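Local coordinates for long form salivary protein D7L1 (Aedes aegypti, PDB 3DXL) that binds and sequesters biogenic amines and leukotrienes of the host in separate pockets, so modulating the blood feeding of female mosquitoes, at residues F68-I73 / N94-L99; V72-F77 / K88-A93; D145-K150 / Q272-N277; E209-D214 / K223-V228. All coordinates share one frame; numbering follows the deposited sequence.

Contact 1: F68-I73 / N94-L99; sequences FDASVI and NAVKQL
Leu99 sets its CD1 methyl almost over the middle of the Phe68 ring, 3.7 Å from the ring centroid and 12° off its normal, a CH-pi contact with the two side chains crossing obliquely. One turn back, Val96 divides its branches: CG1, anti to its own backbone N, meets Phe68 CB at 3.8 Å and also reaches Ala70, while CG2 faces Ile73 CD1 tip to tip at 3.8 Å. Ala70 CB rests on the aliphatic stem of Lys97, 3.6 Å from CG. Behind this layer, Asp69 turns away and caps the start of helix 71-79: its OD1 accepts from Ser71 N (3.0 Å) and, on the syn lone pair, from Ser71 OG (2.7 Å). Val116 of helix 106-119 touches both Val96 and Leu99. No direct hydrogen bond joins 68-73 to 94-99; a water accepts from Phe68 N (2.8 Å) and lies within hydrogen-bonding distance of Leu99 O. The pairing of these helix ends in the N-terminal PBP/GOBP domain therefore rests on apolar packing.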
loop_
_atom_site.group_PDB
_atom_site.type_symbol
_atom_site.label_atom_id
_atom_site.label_comp_id
_atom_site.label_asym_id
_atom_site.label_seq_id
_atom_site.Cartn_x
_atom_site.Cartn_y
_atom_site.Cartn_z
ATOM N N PHE A 68 -6.446 5.702 -21.041
ATOM C CA PHE A 68 -6.709 4.479 -20.310
ATOM C C PHE A 68 -5.912 3.320 -20.912
ATOM O O PHE A 68 -5.466 3.397 -22.067
ATOM C CB PHE A 68 -8.214 4.201 -20.281
ATOM C CG PHE A 68 -8.984 5.218 -19.486
ATOM C CD1 PHE A 68 -9.224 5.012 -18.127
ATOM C CD2 PHE A 68 -9.424 6.405 -20.075
ATOM C CE1 PHE A 68 -9.914 5.947 -17.387
ATOM C CE2 PHE A 68 -10.115 7.353 -19.340
ATOM C CZ PHE A 68 -10.355 7.129 -17.988
ATOM N N ASP A 69 -5.720 2.265 -20.125
ATOM C CA ASP A 69 -4.868 1.141 -20.493
ATOM C C ASP A 69 -5.502 -0.123 -19.939
ATOM O O ASP A 69 -5.613 -0.284 -18.726
ATOM C CB ASP A 69 -3.454 1.352 -19.923
ATOM C CG ASP A 69 -2.438 0.353 -20.449
ATOM O OD1 ASP A 69 -2.823 -0.688 -21.018
ATOM O OD2 ASP A 69 -1.230 0.614 -20.270
ATOM N N ALA A 70 -5.943 -1.009 -20.826
ATOM C CA ALA A 70 -6.612 -2.231 -20.403
ATOM C C ALA A 70 -5.650 -3.374 -20.076
ATOM O O ALA A 70 -6.084 -4.454 -19.667
ATOM C CB ALA A 70 -7.620 -2.670 -21.454
ATOM N N SER A 71 -4.351 -3.132 -20.244
ATOM C CA SER A 71 -3.353 -4.179 -20.048
ATOM C C SER A 71 -3.442 -4.813 -18.661
ATOM O O SER A 71 -3.320 -6.029 -18.530
ATOM C CB SER A 71 -1.938 -3.645 -20.295
ATOM O OG SER A 71 -1.825 -3.087 -21.596
ATOM N N VAL A 72 -3.672 -3.992 -17.632
ATOM C CA VAL A 72 -3.749 -4.507 -16.266
ATOM C C VAL A 72 -4.924 -5.474 -16.083
ATOM O O VAL A 72 -4.835 -6.406 -15.295
ATOM C CB VAL A 72 -3.758 -3.371 -15.197
ATOM C CG1 VAL A 72 -4.993 -2.494 -15.328
ATOM C CG2 VAL A 72 -3.660 -3.953 -13.799
ATOM N N ILE A 73 -6.011 -5.274 -16.836
ATOM C CA ILE A 73 -7.160 -6.173 -16.755
ATOM C C ILE A 73 -6.761 -7.594 -17.172
ATOM O O ILE A 73 -7.081 -8.564 -16.483
ATOM C CB ILE A 73 -8.343 -5.647 -17.601
ATOM C CG1 ILE A 73 -8.853 -4.335 -17.003
ATOM C CG2 ILE A 73 -9.465 -6.701 -17.703
ATOM C CD1 ILE A 73 -9.786 -3.568 -17.933
ATOM N N ASN A 94 -12.258 -4.447 -23.408
ATOM C CA ASN A 94 -12.668 -3.753 -24.629
ATOM C C ASN A 94 -13.242 -2.364 -24.359
ATOM O O ASN A 94 -12.890 -1.407 -25.046
ATOM C CB ASN A 94 -13.666 -4.600 -25.432
ATOM C CG ASN A 94 -13.009 -5.775 -26.121
ATOM O OD1 ASN A 94 -11.789 -5.814 -26.288
ATOM N ND2 ASN A 94 -13.821 -6.747 -26.530
ATOM N N ALA A 95 -14.120 -2.257 -23.362
ATOM C CA ALA A 95 -14.697 -0.962 -22.987
ATOM C C ALA A 95 -13.616 0.038 -22.555
ATOM O O ALA A 95 -13.662 1.212 -22.917
ATOM C CB ALA A 95 -15.751 -1.134 -21.909
ATOM N N VAL A 96 -12.625 -0.436 -21.803
ATOM C CA VAL A 96 -11.507 0.425 -21.403
ATOM C C VAL A 96 -10.653 0.829 -22.612
ATOM O O VAL A 96 -10.357 2.009 -22.796
ATOM C CB VAL A 96 -10.647 -0.227 -20.289
ATOM C CG1 VAL A 96 -9.390 0.606 -20.004
ATOM C CG2 VAL A 96 -11.467 -0.376 -19.017
ATOM N N LYS A 97 -10.288 -0.149 -23.441
ATOM C CA LYS A 97 -9.503 0.089 -24.662
ATOM C C LYS A 97 -10.114 1.131 -25.598
ATOM O O LYS A 97 -9.391 1.866 -26.273
ATOM C CB LYS A 97 -9.306 -1.221 -25.426
ATOM C CG LYS A 97 -8.128 -2.053 -24.945
ATOM C CD LYS A 97 -7.968 -3.342 -25.750
ATOM C CE LYS A 97 -7.199 -3.128 -27.050
ATOM N NZ LYS A 97 -7.950 -2.302 -28.035
ATOM N N GLN A 98 -11.443 1.190 -25.623
ATOM C CA GLN A 98 -12.176 2.055 -26.549
ATOM C C GLN A 98 -12.548 3.430 -25.977
ATOM O O GLN A 98 -13.078 4.281 -26.693
ATOM C CB GLN A 98 -13.413 1.323 -27.069
ATOM C CG GLN A 98 -13.064 0.138 -27.969
ATOM C CD GLN A 98 -14.158 -0.913 -28.035
ATOM O OE1 GLN A 98 -15.346 -0.598 -28.016
ATOM N NE2 GLN A 98 -13.756 -2.176 -28.125
ATOM N N LEU A 99 -12.264 3.654 -24.694
ATOM C CA LEU A 99 -12.386 4.994 -24.115
ATOM C C LEU A 99 -11.462 5.960 -24.859
ATOM O O LEU A 99 -10.364 5.568 -25.277
ATOM C CB LEU A 99 -12.045 4.985 -22.617
ATOM C CG LEU A 99 -13.072 4.354 -21.681
ATOM C CD1 LEU A 99 -12.512 4.339 -20.255
ATOM C CD2 LEU A 99 -14.397 5.096 -21.739
HETATM O O HOH W 1 -7.931 6.171 -23.392
#

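Contact 2: V72-F77 / K88-A93; sequences VIQEQF and KVEAYA
Helices 71-79 and 86-97 run nearly antiparallel here, the axes of 72-77 and 88-93 coming within 9.9 Å at 160°, with Ile73 and Ala93 the closest pair of CA atoms. Ile73 reaches across with both branches. Its CD1 lies over the face of Tyr92, 3.7 Å from the ring centroid and 13° off the normal, while CG2 slides past Val89 and touches CG1 at 3.7 Å. One turn on, the Phe77 ring, with CG anti to the backbone N (chi1 -176°), takes Val89 CG2 over its centre, 3.8 Å from the centroid. The other methyl of Val89, CG1, fits against Phe77 CD2 as well as Ile73, so this one valine is shared by two neighbours on helix 71-79. The two helices form an antiparallel hairpin of the all-helical PBP/GOBP fold, in the domain whose pocket takes lipids. The side chain of Tyr92 comes within about 6 Å of that of Trp37, which binds leukotriene E4, and its OH hydrogen-bonds to Tyr113 OH and to a bound glycerol, probably from the crystallisation liquor. On the outer side Gln74, its chain bent at chi2, brings NE2 to 3.5 Å from Ala93 CB. A water donates to both Gln74 OE1 and Glu90 OE2, at 3.2 Å from each, and lies in the plane of the Phe77 ring at its edge.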
loop_
_atom_site.group_PDB
_atom_site.type_symbol
_atom_site.label_atom_id
_atom_site.label_comp_id
_atom_site.label_asym_id
_atom_site.label_seq_id
_atom_site.Cartn_x
_atom_site.Cartn_y
_atom_site.Cartn_z
ATOM N N VAL A 72 -3.672 -3.992 -17.632
ATOM C CA VAL A 72 -3.749 -4.507 -16.266
ATOM C C VAL A 72 -4.924 -5.474 -16.083
ATOM O O VAL A 72 -4.835 -6.406 -15.295
ATOM C CB VAL A 72 -3.758 -3.371 -15.197
ATOM C CG1 VAL A 72 -4.993 -2.494 -15.328
ATOM C CG2 VAL A 72 -3.660 -3.953 -13.799
ATOM N N ILE A 73 -6.011 -5.274 -16.836
ATOM C CA ILE A 73 -7.160 -6.173 -16.755
ATOM C C ILE A 73 -6.761 -7.594 -17.172
ATOM O O ILE A 73 -7.081 -8.564 -16.483
ATOM C CB ILE A 73 -8.343 -5.647 -17.601
ATOM C CG1 ILE A 73 -8.853 -4.335 -17.003
ATOM C CG2 ILE A 73 -9.465 -6.701 -17.703
ATOM C CD1 ILE A 73 -9.786 -3.568 -17.933
ATOM N N GLN A 74 -6.047 -7.704 -18.289
ATOM C CA GLN A 74 -5.578 -9.011 -18.751
ATOM C C GLN A 74 -4.524 -9.614 -17.811
ATOM O O GLN A 74 -4.547 -10.816 -17.553
ATOM C CB GLN A 74 -5.066 -8.939 -20.191
ATOM C CG GLN A 74 -6.139 -8.555 -21.231
ATOM C CD GLN A 74 -7.330 -9.521 -21.304
ATOM O OE1 GLN A 74 -7.225 -10.711 -20.976
ATOM N NE2 GLN A 74 -8.473 -9.003 -21.752
ATOM N N GLU A 75 -3.627 -8.776 -17.277
ATOM C CA GLU A 75 -2.636 -9.236 -16.304
ATOM C C GLU A 75 -3.328 -9.769 -15.056
ATOM O O GLU A 75 -2.967 -10.823 -14.525
ATOM C CB GLU A 75 -1.668 -8.109 -15.923
ATOM C CG GLU A 75 -0.598 -7.810 -16.960
ATOM C CD GLU A 75 0.258 -9.024 -17.295
ATOM O OE1 GLU A 75 0.759 -9.693 -16.364
ATOM O OE2 GLU A 75 0.421 -9.304 -18.499
ATOM N N GLN A 76 -4.344 -9.038 -14.604
ATOM C CA GLN A 76 -5.098 -9.418 -13.429
ATOM C C GLN A 76 -5.824 -10.753 -13.611
ATOM O O GLN A 76 -5.785 -11.622 -12.738
ATOM C CB GLN A 76 -6.069 -8.300 -13.044
ATOM C CG GLN A 76 -6.703 -8.461 -11.677
ATOM C CD GLN A 76 -5.737 -8.252 -10.522
ATOM O OE1 GLN A 76 -4.565 -7.936 -10.716
ATOM N NE2 GLN A 76 -6.236 -8.438 -9.320
ATOM N N PHE A 77 -6.484 -10.912 -14.752
ATOM C CA PHE A 77 -7.225 -12.135 -15.049
ATOM C C PHE A 77 -6.298 -13.346 -15.221
ATOM O O PHE A 77 -6.639 -14.451 -14.813
ATOM C CB PHE A 77 -8.109 -11.905 -16.281
ATOM C CG PHE A 77 -8.996 -13.066 -16.643
ATOM C CD1 PHE A 77 -9.719 -13.759 -15.681
ATOM C CD2 PHE A 77 -9.142 -13.429 -17.981
ATOM C CE1 PHE A 77 -10.549 -14.825 -16.052
ATOM C CE2 PHE A 77 -9.969 -14.483 -18.355
ATOM C CZ PHE A 77 -10.676 -15.176 -17.397
ATOM N N LYS A 88 -16.685 -11.894 -20.189
ATOM C CA LYS A 88 -16.968 -10.701 -19.393
ATOM C C LYS A 88 -15.707 -9.868 -19.162
ATOM O O LYS A 88 -15.740 -8.647 -19.260
ATOM C CB LYS A 88 -17.655 -11.091 -18.077
ATOM C CG LYS A 88 -19.061 -11.668 -18.303
ATOM C CD LYS A 88 -19.797 -12.008 -17.022
ATOM C CE LYS A 88 -21.299 -12.194 -17.267
ATOM N NZ LYS A 88 -21.608 -13.014 -18.474
ATOM N N VAL A 89 -14.588 -10.536 -18.897
ATOM C CA VAL A 89 -13.306 -9.845 -18.745
ATOM C C VAL A 89 -12.936 -9.145 -20.051
ATOM O O VAL A 89 -12.520 -7.983 -20.056
ATOM C CB VAL A 89 -12.188 -10.813 -18.315
ATOM C CG1 VAL A 89 -10.820 -10.125 -18.351
ATOM C CG2 VAL A 89 -12.485 -11.363 -16.936
ATOM N N GLU A 90 -13.115 -9.854 -21.165
ATOM C CA GLU A 90 -12.841 -9.279 -22.475
ATOM C C GLU A 90 -13.739 -8.076 -22.791
ATOM O O GLU A 90 -13.259 -7.076 -23.330
ATOM C CB GLU A 90 -12.893 -10.352 -23.575
ATOM C CG GLU A 90 -11.659 -11.260 -23.517
ATOM C CD GLU A 90 -11.710 -12.483 -24.412
ATOM O OE1 GLU A 90 -12.796 -12.850 -24.911
ATOM O OE2 GLU A 90 -10.633 -13.095 -24.590
ATOM N N ALA A 91 -15.020 -8.160 -22.421
ATOM C CA ALA A 91 -15.952 -7.042 -22.626
ATOM C C ALA A 91 -15.508 -5.808 -21.827
ATOM O O ALA A 91 -15.559 -4.688 -22.328
ATOM C CB ALA A 91 -17.373 -7.447 -22.259
ATOM N N TYR A 92 -15.034 -6.029 -20.599
ATOM C CA TYR A 92 -14.550 -4.958 -19.735
ATOM C C TYR A 92 -13.269 -4.353 -20.311
ATOM O O TYR A 92 -13.147 -3.129 -20.438
ATOM C CB TYR A 92 -14.355 -5.514 -18.318
ATOM C CG TYR A 92 -13.679 -4.618 -17.297
ATOM C CD1 TYR A 92 -13.911 -3.247 -17.260
ATOM C CD2 TYR A 92 -12.829 -5.168 -16.336
ATOM C CE1 TYR A 92 -13.295 -2.445 -16.302
ATOM C CE2 TYR A 92 -12.209 -4.374 -15.376
ATOM C CZ TYR A 92 -12.444 -3.022 -15.364
ATOM O OH TYR A 92 -11.827 -2.248 -14.400
ATOM N N ALA A 93 -12.323 -5.206 -20.692
ATOM C CA ALA A 93 -11.084 -4.723 -21.290
ATOM C C ALA A 93 -11.357 -3.929 -22.572
ATOM O O ALA A 93 -10.767 -2.870 -22.795
ATOM C CB ALA A 93 -10.138 -5.876 -21.569
HETATM O O HOH W 2 -8.984 -13.198 -21.865
#

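Contact 3: D145-K150 / Q272-N277; sequences DIRQKK and QIYAFN
Two loops meet here at a cation-pi stack, one between helices 132-142 and 153-161, the other following helix 257-271. Gln272 comes first, and it takes part through its backbone: its O lies 3.0 Å from Lys150 CA in a CA-H...O contact. Its side chain turns away, and NE2 hydrogen-bonds to Glu268, a noradrenaline-binding residue. Ile273 opens a type I turn that runs to Phe276, closed by Phe276 N to Ile273 O at 2.8 Å; its CG1 lies alongside Lys150 CE at 3.9 Å, the two side chains pointing the same way. Tyr274 then offers a ring face to the guanidinium of Arg147, planes 9° apart and centres 3.7 Å apart. A bend at chi2 of Arg147 and the bond from its NE to Gln151 O together set the guanidinium flat on the ring. The phenol OH of Tyr274 is bonded to Glu7, whose carboxylate would be expected to make the ring a better partner for the cation. In the stack, Arg147 CZ sits 3.3 Å from Tyr274 CE1.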
loop_
_atom_site.group_PDB
_atom_site.type_symbol
_atom_site.label_atom_id
_atom_site.label_comp_id
_atom_site.label_asym_id
_atom_site.label_seq_id
_atom_site.Cartn_x
_atom_site.Cartn_y
_atom_site.Cartn_z
ATOM N N ASP A 145 1.128 -16.453 4.044
ATOM C CA ASP A 145 1.935 -15.951 2.941
ATOM C C ASP A 145 1.549 -14.566 2.423
ATOM O O ASP A 145 2.241 -14.020 1.567
ATOM C CB ASP A 145 1.966 -16.955 1.786
ATOM C CG ASP A 145 2.561 -18.279 2.192
ATOM O OD1 ASP A 145 3.524 -18.306 2.994
ATOM O OD2 ASP A 145 2.050 -19.303 1.723
ATOM N N ILE A 146 0.461 -14.008 2.950
ATOM C CA ILE A 146 0.063 -12.643 2.623
ATOM C C ILE A 146 -0.268 -11.934 3.931
ATOM O O ILE A 146 -0.752 -12.554 4.878
ATOM C CB ILE A 146 -1.147 -12.610 1.642
ATOM C CG1 ILE A 146 -1.324 -11.212 1.032
ATOM C CG2 ILE A 146 -2.416 -13.098 2.334
ATOM C CD1 ILE A 146 -2.411 -11.127 -0.025
ATOM N N ARG A 147 -0.014 -10.632 3.981
ATOM C CA ARG A 147 -0.491 -9.870 5.120
ATOM C C ARG A 147 -2.030 -9.940 5.128
ATOM O O ARG A 147 -2.694 -9.649 4.119
ATOM C CB ARG A 147 -0.010 -8.431 5.039
ATOM C CG ARG A 147 -0.525 -7.520 6.132
ATOM C CD ARG A 147 -1.757 -6.740 5.696
ATOM N NE ARG A 147 -2.229 -5.902 6.795
ATOM C CZ ARG A 147 -3.413 -5.300 6.826
ATOM N NH1 ARG A 147 -3.744 -4.566 7.879
ATOM N NH2 ARG A 147 -4.256 -5.410 5.791
ATOM N N GLN A 148 -2.596 -10.321 6.266
ATOM C CA GLN A 148 -4.040 -10.508 6.418
ATOM C C GLN A 148 -4.699 -9.217 6.865
ATOM O O GLN A 148 -4.045 -8.317 7.399
ATOM C CB GLN A 148 -4.326 -11.619 7.433
ATOM C CG GLN A 148 -3.851 -12.991 7.007
ATOM C CD GLN A 148 -4.769 -13.654 6.000
ATOM O OE1 GLN A 148 -5.989 -13.465 6.026
ATOM N NE2 GLN A 148 -4.186 -14.442 5.112
ATOM N N LYS A 149 -6.002 -9.101 6.640
ATOM C CA LYS A 149 -6.711 -7.932 7.137
ATOM C C LYS A 149 -6.522 -7.819 8.644
ATOM O O LYS A 149 -6.563 -8.817 9.363
ATOM C CB LYS A 149 -8.195 -7.998 6.766
ATOM C CG LYS A 149 -8.425 -7.954 5.260
ATOM C CD LYS A 149 -9.898 -7.961 4.884
ATOM C CE LYS A 149 -10.465 -6.562 4.898
ATOM N NZ LYS A 149 -11.840 -6.575 4.342
ATOM N N LYS A 150 -6.293 -6.592 9.100
ATOM C CA LYS A 150 -6.117 -6.261 10.517
ATOM C C LYS A 150 -4.799 -6.786 11.111
ATOM O O LYS A 150 -4.631 -6.808 12.340
ATOM C CB LYS A 150 -7.325 -6.707 11.362
ATOM C CG LYS A 150 -8.689 -6.204 10.868
ATOM C CD LYS A 150 -8.864 -4.691 11.017
ATOM C CE LYS A 150 -8.971 -4.253 12.484
ATOM N NZ LYS A 150 -10.126 -4.852 13.227
ATOM N N GLN A 272 -1.584 -1.809 10.876
ATOM C CA GLN A 272 -2.462 -2.809 11.475
ATOM C C GLN A 272 -3.904 -2.692 11.005
ATOM O O GLN A 272 -4.655 -3.662 11.105
ATOM C CB GLN A 272 -2.446 -2.687 12.996
ATOM C CG GLN A 272 -1.073 -2.896 13.621
ATOM C CD GLN A 272 -1.023 -2.572 15.103
ATOM O OE1 GLN A 272 -2.029 -2.228 15.720
ATOM N NE2 GLN A 272 0.171 -2.662 15.677
ATOM N N ILE A 273 -4.299 -1.509 10.534
ATOM C CA ILE A 273 -5.665 -1.269 10.070
ATOM C C ILE A 273 -5.542 -0.339 8.876
ATOM O O ILE A 273 -5.307 0.858 9.036
ATOM C CB ILE A 273 -6.548 -0.579 11.155
ATOM C CG1 ILE A 273 -6.443 -1.284 12.520
ATOM C CG2 ILE A 273 -8.004 -0.503 10.682
ATOM C CD1 ILE A 273 -7.061 -0.499 13.665
ATOM N N TYR A 274 -5.708 -0.869 7.674
ATOM C CA TYR A 274 -5.501 -0.033 6.500
ATOM C C TYR A 274 -6.469 1.157 6.474
ATOM O O TYR A 274 -6.087 2.255 6.070
ATOM C CB TYR A 274 -5.555 -0.859 5.216
ATOM C CG TYR A 274 -4.271 -1.610 4.901
ATOM C CD1 TYR A 274 -3.274 -1.817 5.872
ATOM C CD2 TYR A 274 -4.058 -2.129 3.629
ATOM C CE1 TYR A 274 -2.109 -2.497 5.567
ATOM C CE2 TYR A 274 -2.907 -2.824 3.317
ATOM C CZ TYR A 274 -1.926 -3.009 4.303
ATOM O OH TYR A 274 -0.773 -3.695 4.009
ATOM N N ALA A 275 -7.686 0.957 6.985
ATOM C CA ALA A 275 -8.686 2.021 7.127
ATOM C C ALA A 275 -8.529 2.876 8.395
ATOM O O ALA A 275 -9.466 3.570 8.789
ATOM C CB ALA A 275 -10.098 1.435 7.051
ATOM N N PHE A 276 -7.340 2.838 9.015
ATOM C CA PHE A 276 -7.008 3.593 10.242
ATOM C C PHE A 276 -7.601 5.006 10.311
ATOM O O PHE A 276 -8.198 5.391 11.319
ATOM C CB PHE A 276 -5.484 3.664 10.374
ATOM C CG PHE A 276 -4.993 4.263 11.665
ATOM C CD1 PHE A 276 -4.766 3.456 12.771
ATOM C CD2 PHE A 276 -4.723 5.625 11.761
ATOM C CE1 PHE A 276 -4.285 3.995 13.957
ATOM C CE2 PHE A 276 -4.246 6.172 12.956
ATOM C CZ PHE A 276 -4.029 5.352 14.047
ATOM N N ASN A 277 -7.412 5.777 9.242
ATOM C CA ASN A 277 -7.807 7.183 9.213
ATOM C C ASN A 277 -9.121 7.471 8.506
ATOM O O ASN A 277 -9.479 8.642 8.342
ATOM C CB ASN A 277 -6.696 8.021 8.576
ATOM C CG ASN A 277 -5.606 8.399 9.563
ATOM O OD1 ASN A 277 -5.894 8.725 10.709
ATOM N ND2 ASN A 277 -4.354 8.396 9.109
#

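Contact 4: E209-D214 / K223-V228; sequences EEVKRD and KALEEV. Unlike the reference sequence in segment 223-228: Glu227 (reference Lys).
Lys212 NZ is gripped by two carboxylates, one from its own helix and one from the facing helix. The bond to Glu226 OE2 measures 3.0 Å and arrives from well above the carboxylate plane, 67° out of it. The bond to Glu209 OE2, one turn earlier on the same helix, is 3.2 Å and uses the syn lone pair; a weak one also reaches Glu209 OE1. The two acids bring OE2 to within 4.2 Å of OE2, a like-charge approach that the ammonium group between them would be expected to offset. A water donates to both Glu209 OE2 and Glu226 OE2, at 2.7 Å from each, and would also be expected to soften the repulsion. A bend at chi3 (63°) turns the end of Lys212, and its CD runs past Glu226 OE2. Beneath these charged groups lies the packing: Leu225, with CG anti to its backbone N, crosses Val211 obliquely, its CD2 at 3.8 Å from Val211 CG1 and also touching Lys212 CG. Phe215 further along helix 208-217 meets Leu225 as well. With axes 10.4 Å apart at 149°, segments 209-214 and 223-228 form an antiparallel helical hairpin of the second PBP/GOBP domain, away from the annotated ligand sites.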
loop_
_atom_site.group_PDB
_atom_site.type_symbol
_atom_site.label_atom_id
_atom_site.label_comp_id
_atom_site.label_asym_id
_atom_site.label_seq_id
_atom_site.Cartn_x
_atom_site.Cartn_y
_atom_site.Cartn_z
ATOM N N GLU A 209 8.719 10.117 -1.478
ATOM C CA GLU A 209 7.454 10.711 -1.071
ATOM C C GLU A 209 6.717 9.872 -0.024
ATOM O O GLU A 209 6.066 10.426 0.853
ATOM C CB GLU A 209 6.562 11.014 -2.280
ATOM C CG GLU A 209 7.100 12.127 -3.195
ATOM C CD GLU A 209 7.438 13.418 -2.452
ATOM O OE1 GLU A 209 6.677 13.818 -1.543
ATOM O OE2 GLU A 209 8.467 14.045 -2.794
ATOM N N GLU A 210 6.829 8.550 -0.109
ATOM C CA GLU A 210 6.203 7.704 0.909
ATOM C C GLU A 210 6.865 7.880 2.285
ATOM O O GLU A 210 6.176 7.941 3.301
ATOM C CB GLU A 210 6.215 6.242 0.481
ATOM C CG GLU A 210 5.384 5.302 1.377
ATOM C CD GLU A 210 3.862 5.475 1.283
ATOM O OE1 GLU A 210 3.348 6.070 0.307
ATOM O OE2 GLU A 210 3.176 4.982 2.201
ATOM N N VAL A 211 8.199 7.988 2.305
ATOM C CA VAL A 211 8.921 8.202 3.567
ATOM C C VAL A 211 8.532 9.562 4.142
ATOM O O VAL A 211 8.259 9.704 5.334
ATOM C CB VAL A 211 10.448 8.116 3.401
ATOM C CG1 VAL A 211 11.107 8.074 4.763
ATOM C CG2 VAL A 211 10.833 6.885 2.613
ATOM N N LYS A 212 8.468 10.562 3.266
ATOM C CA LYS A 212 8.075 11.904 3.679
ATOM C C LYS A 212 6.675 11.936 4.272
ATOM O O LYS A 212 6.426 12.629 5.250
ATOM C CB LYS A 212 8.160 12.889 2.513
ATOM C CG LYS A 212 9.590 13.239 2.124
ATOM C CD LYS A 212 9.647 14.011 0.807
ATOM C CE LYS A 212 8.935 15.345 0.914
ATOM N NZ LYS A 212 9.026 16.120 -0.363
ATOM N N ARG A 213 5.756 11.184 3.655
ATOM C CA ARG A 213 4.384 11.093 4.114
ATOM C C ARG A 213 4.355 10.691 5.589
ATOM O O ARG A 213 3.634 11.270 6.386
ATOM C CB ARG A 213 3.625 10.068 3.260
ATOM C CG ARG A 213 2.136 9.988 3.527
ATOM C CD ARG A 213 1.479 8.912 2.665
ATOM N NE ARG A 213 0.050 9.195 2.478
ATOM C CZ ARG A 213 -0.906 8.858 3.337
ATOM N NH1 ARG A 213 -0.609 8.192 4.447
ATOM N NH2 ARG A 213 -2.170 9.170 3.088
ATOM N N ASP A 214 5.147 9.680 5.930
ATOM C CA ASP A 214 5.180 9.181 7.304
ATOM C C ASP A 214 5.842 10.145 8.298
ATOM O O ASP A 214 5.424 10.223 9.447
ATOM C CB ASP A 214 5.829 7.806 7.357
ATOM C CG ASP A 214 4.902 6.707 6.857
ATOM O OD1 ASP A 214 3.684 6.965 6.670
ATOM O OD2 ASP A 214 5.402 5.578 6.659
ATOM N N LYS A 223 12.786 18.290 5.255
ATOM C CA LYS A 223 13.969 18.804 4.557
ATOM C C LYS A 223 15.237 18.016 4.893
ATOM O O LYS A 223 15.982 17.594 4.002
ATOM C CB LYS A 223 14.173 20.305 4.809
ATOM C CG LYS A 223 13.231 21.196 4.023
ATOM C CD LYS A 223 13.480 22.674 4.327
ATOM C CE LYS A 223 12.361 23.293 5.174
ATOM N NZ LYS A 223 12.569 23.301 6.656
ATOM N N ALA A 224 15.470 17.792 6.184
ATOM C CA ALA A 224 16.645 17.045 6.608
ATOM C C ALA A 224 16.576 15.604 6.092
ATOM O O ALA A 224 17.567 15.063 5.633
ATOM C CB ALA A 224 16.803 17.095 8.123
ATOM N N LEU A 225 15.386 15.005 6.140
ATOM C CA LEU A 225 15.184 13.659 5.617
ATOM C C LEU A 225 15.560 13.559 4.143
ATOM O O LEU A 225 16.243 12.637 3.726
ATOM C CB LEU A 225 13.729 13.239 5.802
ATOM C CG LEU A 225 13.286 11.979 5.050
ATOM C CD1 LEU A 225 13.968 10.716 5.579
ATOM C CD2 LEU A 225 11.777 11.823 5.107
ATOM N N GLU A 226 15.115 14.531 3.353
ATOM C CA GLU A 226 15.399 14.511 1.928
ATOM C C GLU A 226 16.898 14.561 1.661
ATOM O O GLU A 226 17.405 13.837 0.809
ATOM C CB GLU A 226 14.697 15.662 1.212
ATOM C CG GLU A 226 13.231 15.397 0.888
ATOM C CD GLU A 226 12.733 16.189 -0.328
ATOM O OE1 GLU A 226 13.143 17.352 -0.505
ATOM O OE2 GLU A 226 11.926 15.645 -1.109
ATOM N N GLU A 227 17.609 15.404 2.410
ATOM C CA GLU A 227 19.061 15.497 2.285
ATOM C C GLU A 227 19.739 14.175 2.647
ATOM O O GLU A 227 20.612 13.693 1.931
ATOM C CB GLU A 227 19.592 16.635 3.157
ATOM C CG GLU A 227 19.190 18.013 2.653
ATOM C CD GLU A 227 19.433 19.130 3.651
ATOM O OE1 GLU A 227 19.652 18.855 4.854
ATOM O OE2 GLU A 227 19.386 20.298 3.221
ATOM N N VAL A 228 19.305 13.570 3.749
ATOM C CA VAL A 228 19.819 12.258 4.130
ATOM C C VAL A 228 19.550 11.216 3.041
ATOM O O VAL A 228 20.425 10.450 2.671
ATOM C CB VAL A 228 19.232 11.789 5.479
ATOM C CG1 VAL A 228 19.437 10.286 5.675
ATOM C CG2 VAL A 228 19.851 12.573 6.642
HETATM O O HOH W 3 11.160 13.972 -3.049
#

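How the contacts relate
Contacts 1 and 2 are successive levels of one hairpin, helices 71-79 and 86-97. Their centres are 8 Å apart, Ile73 serves both, and Ala70 CB touches Ala93 O at 3.4 Å. Both belong to the lipid-binding domain, contact 2 lying nearer the leukotriene-binding residue Trp37. Contact 3, with its centre about 27 Å from that of contact 2, includes the leukotriene E4-binding residue Lys149 in one loop, while Gln272 in the other adjoins the noradrenaline-binding residue Glu268, so it stands close to parts of both sites. Contact 4 is nested inside the chain loop that contact 3 closes; their nearest atoms are about 6 Å apart. Contacts 2 and 4, about 37 Å apart between centres, occupy opposite sides of the chain's centre.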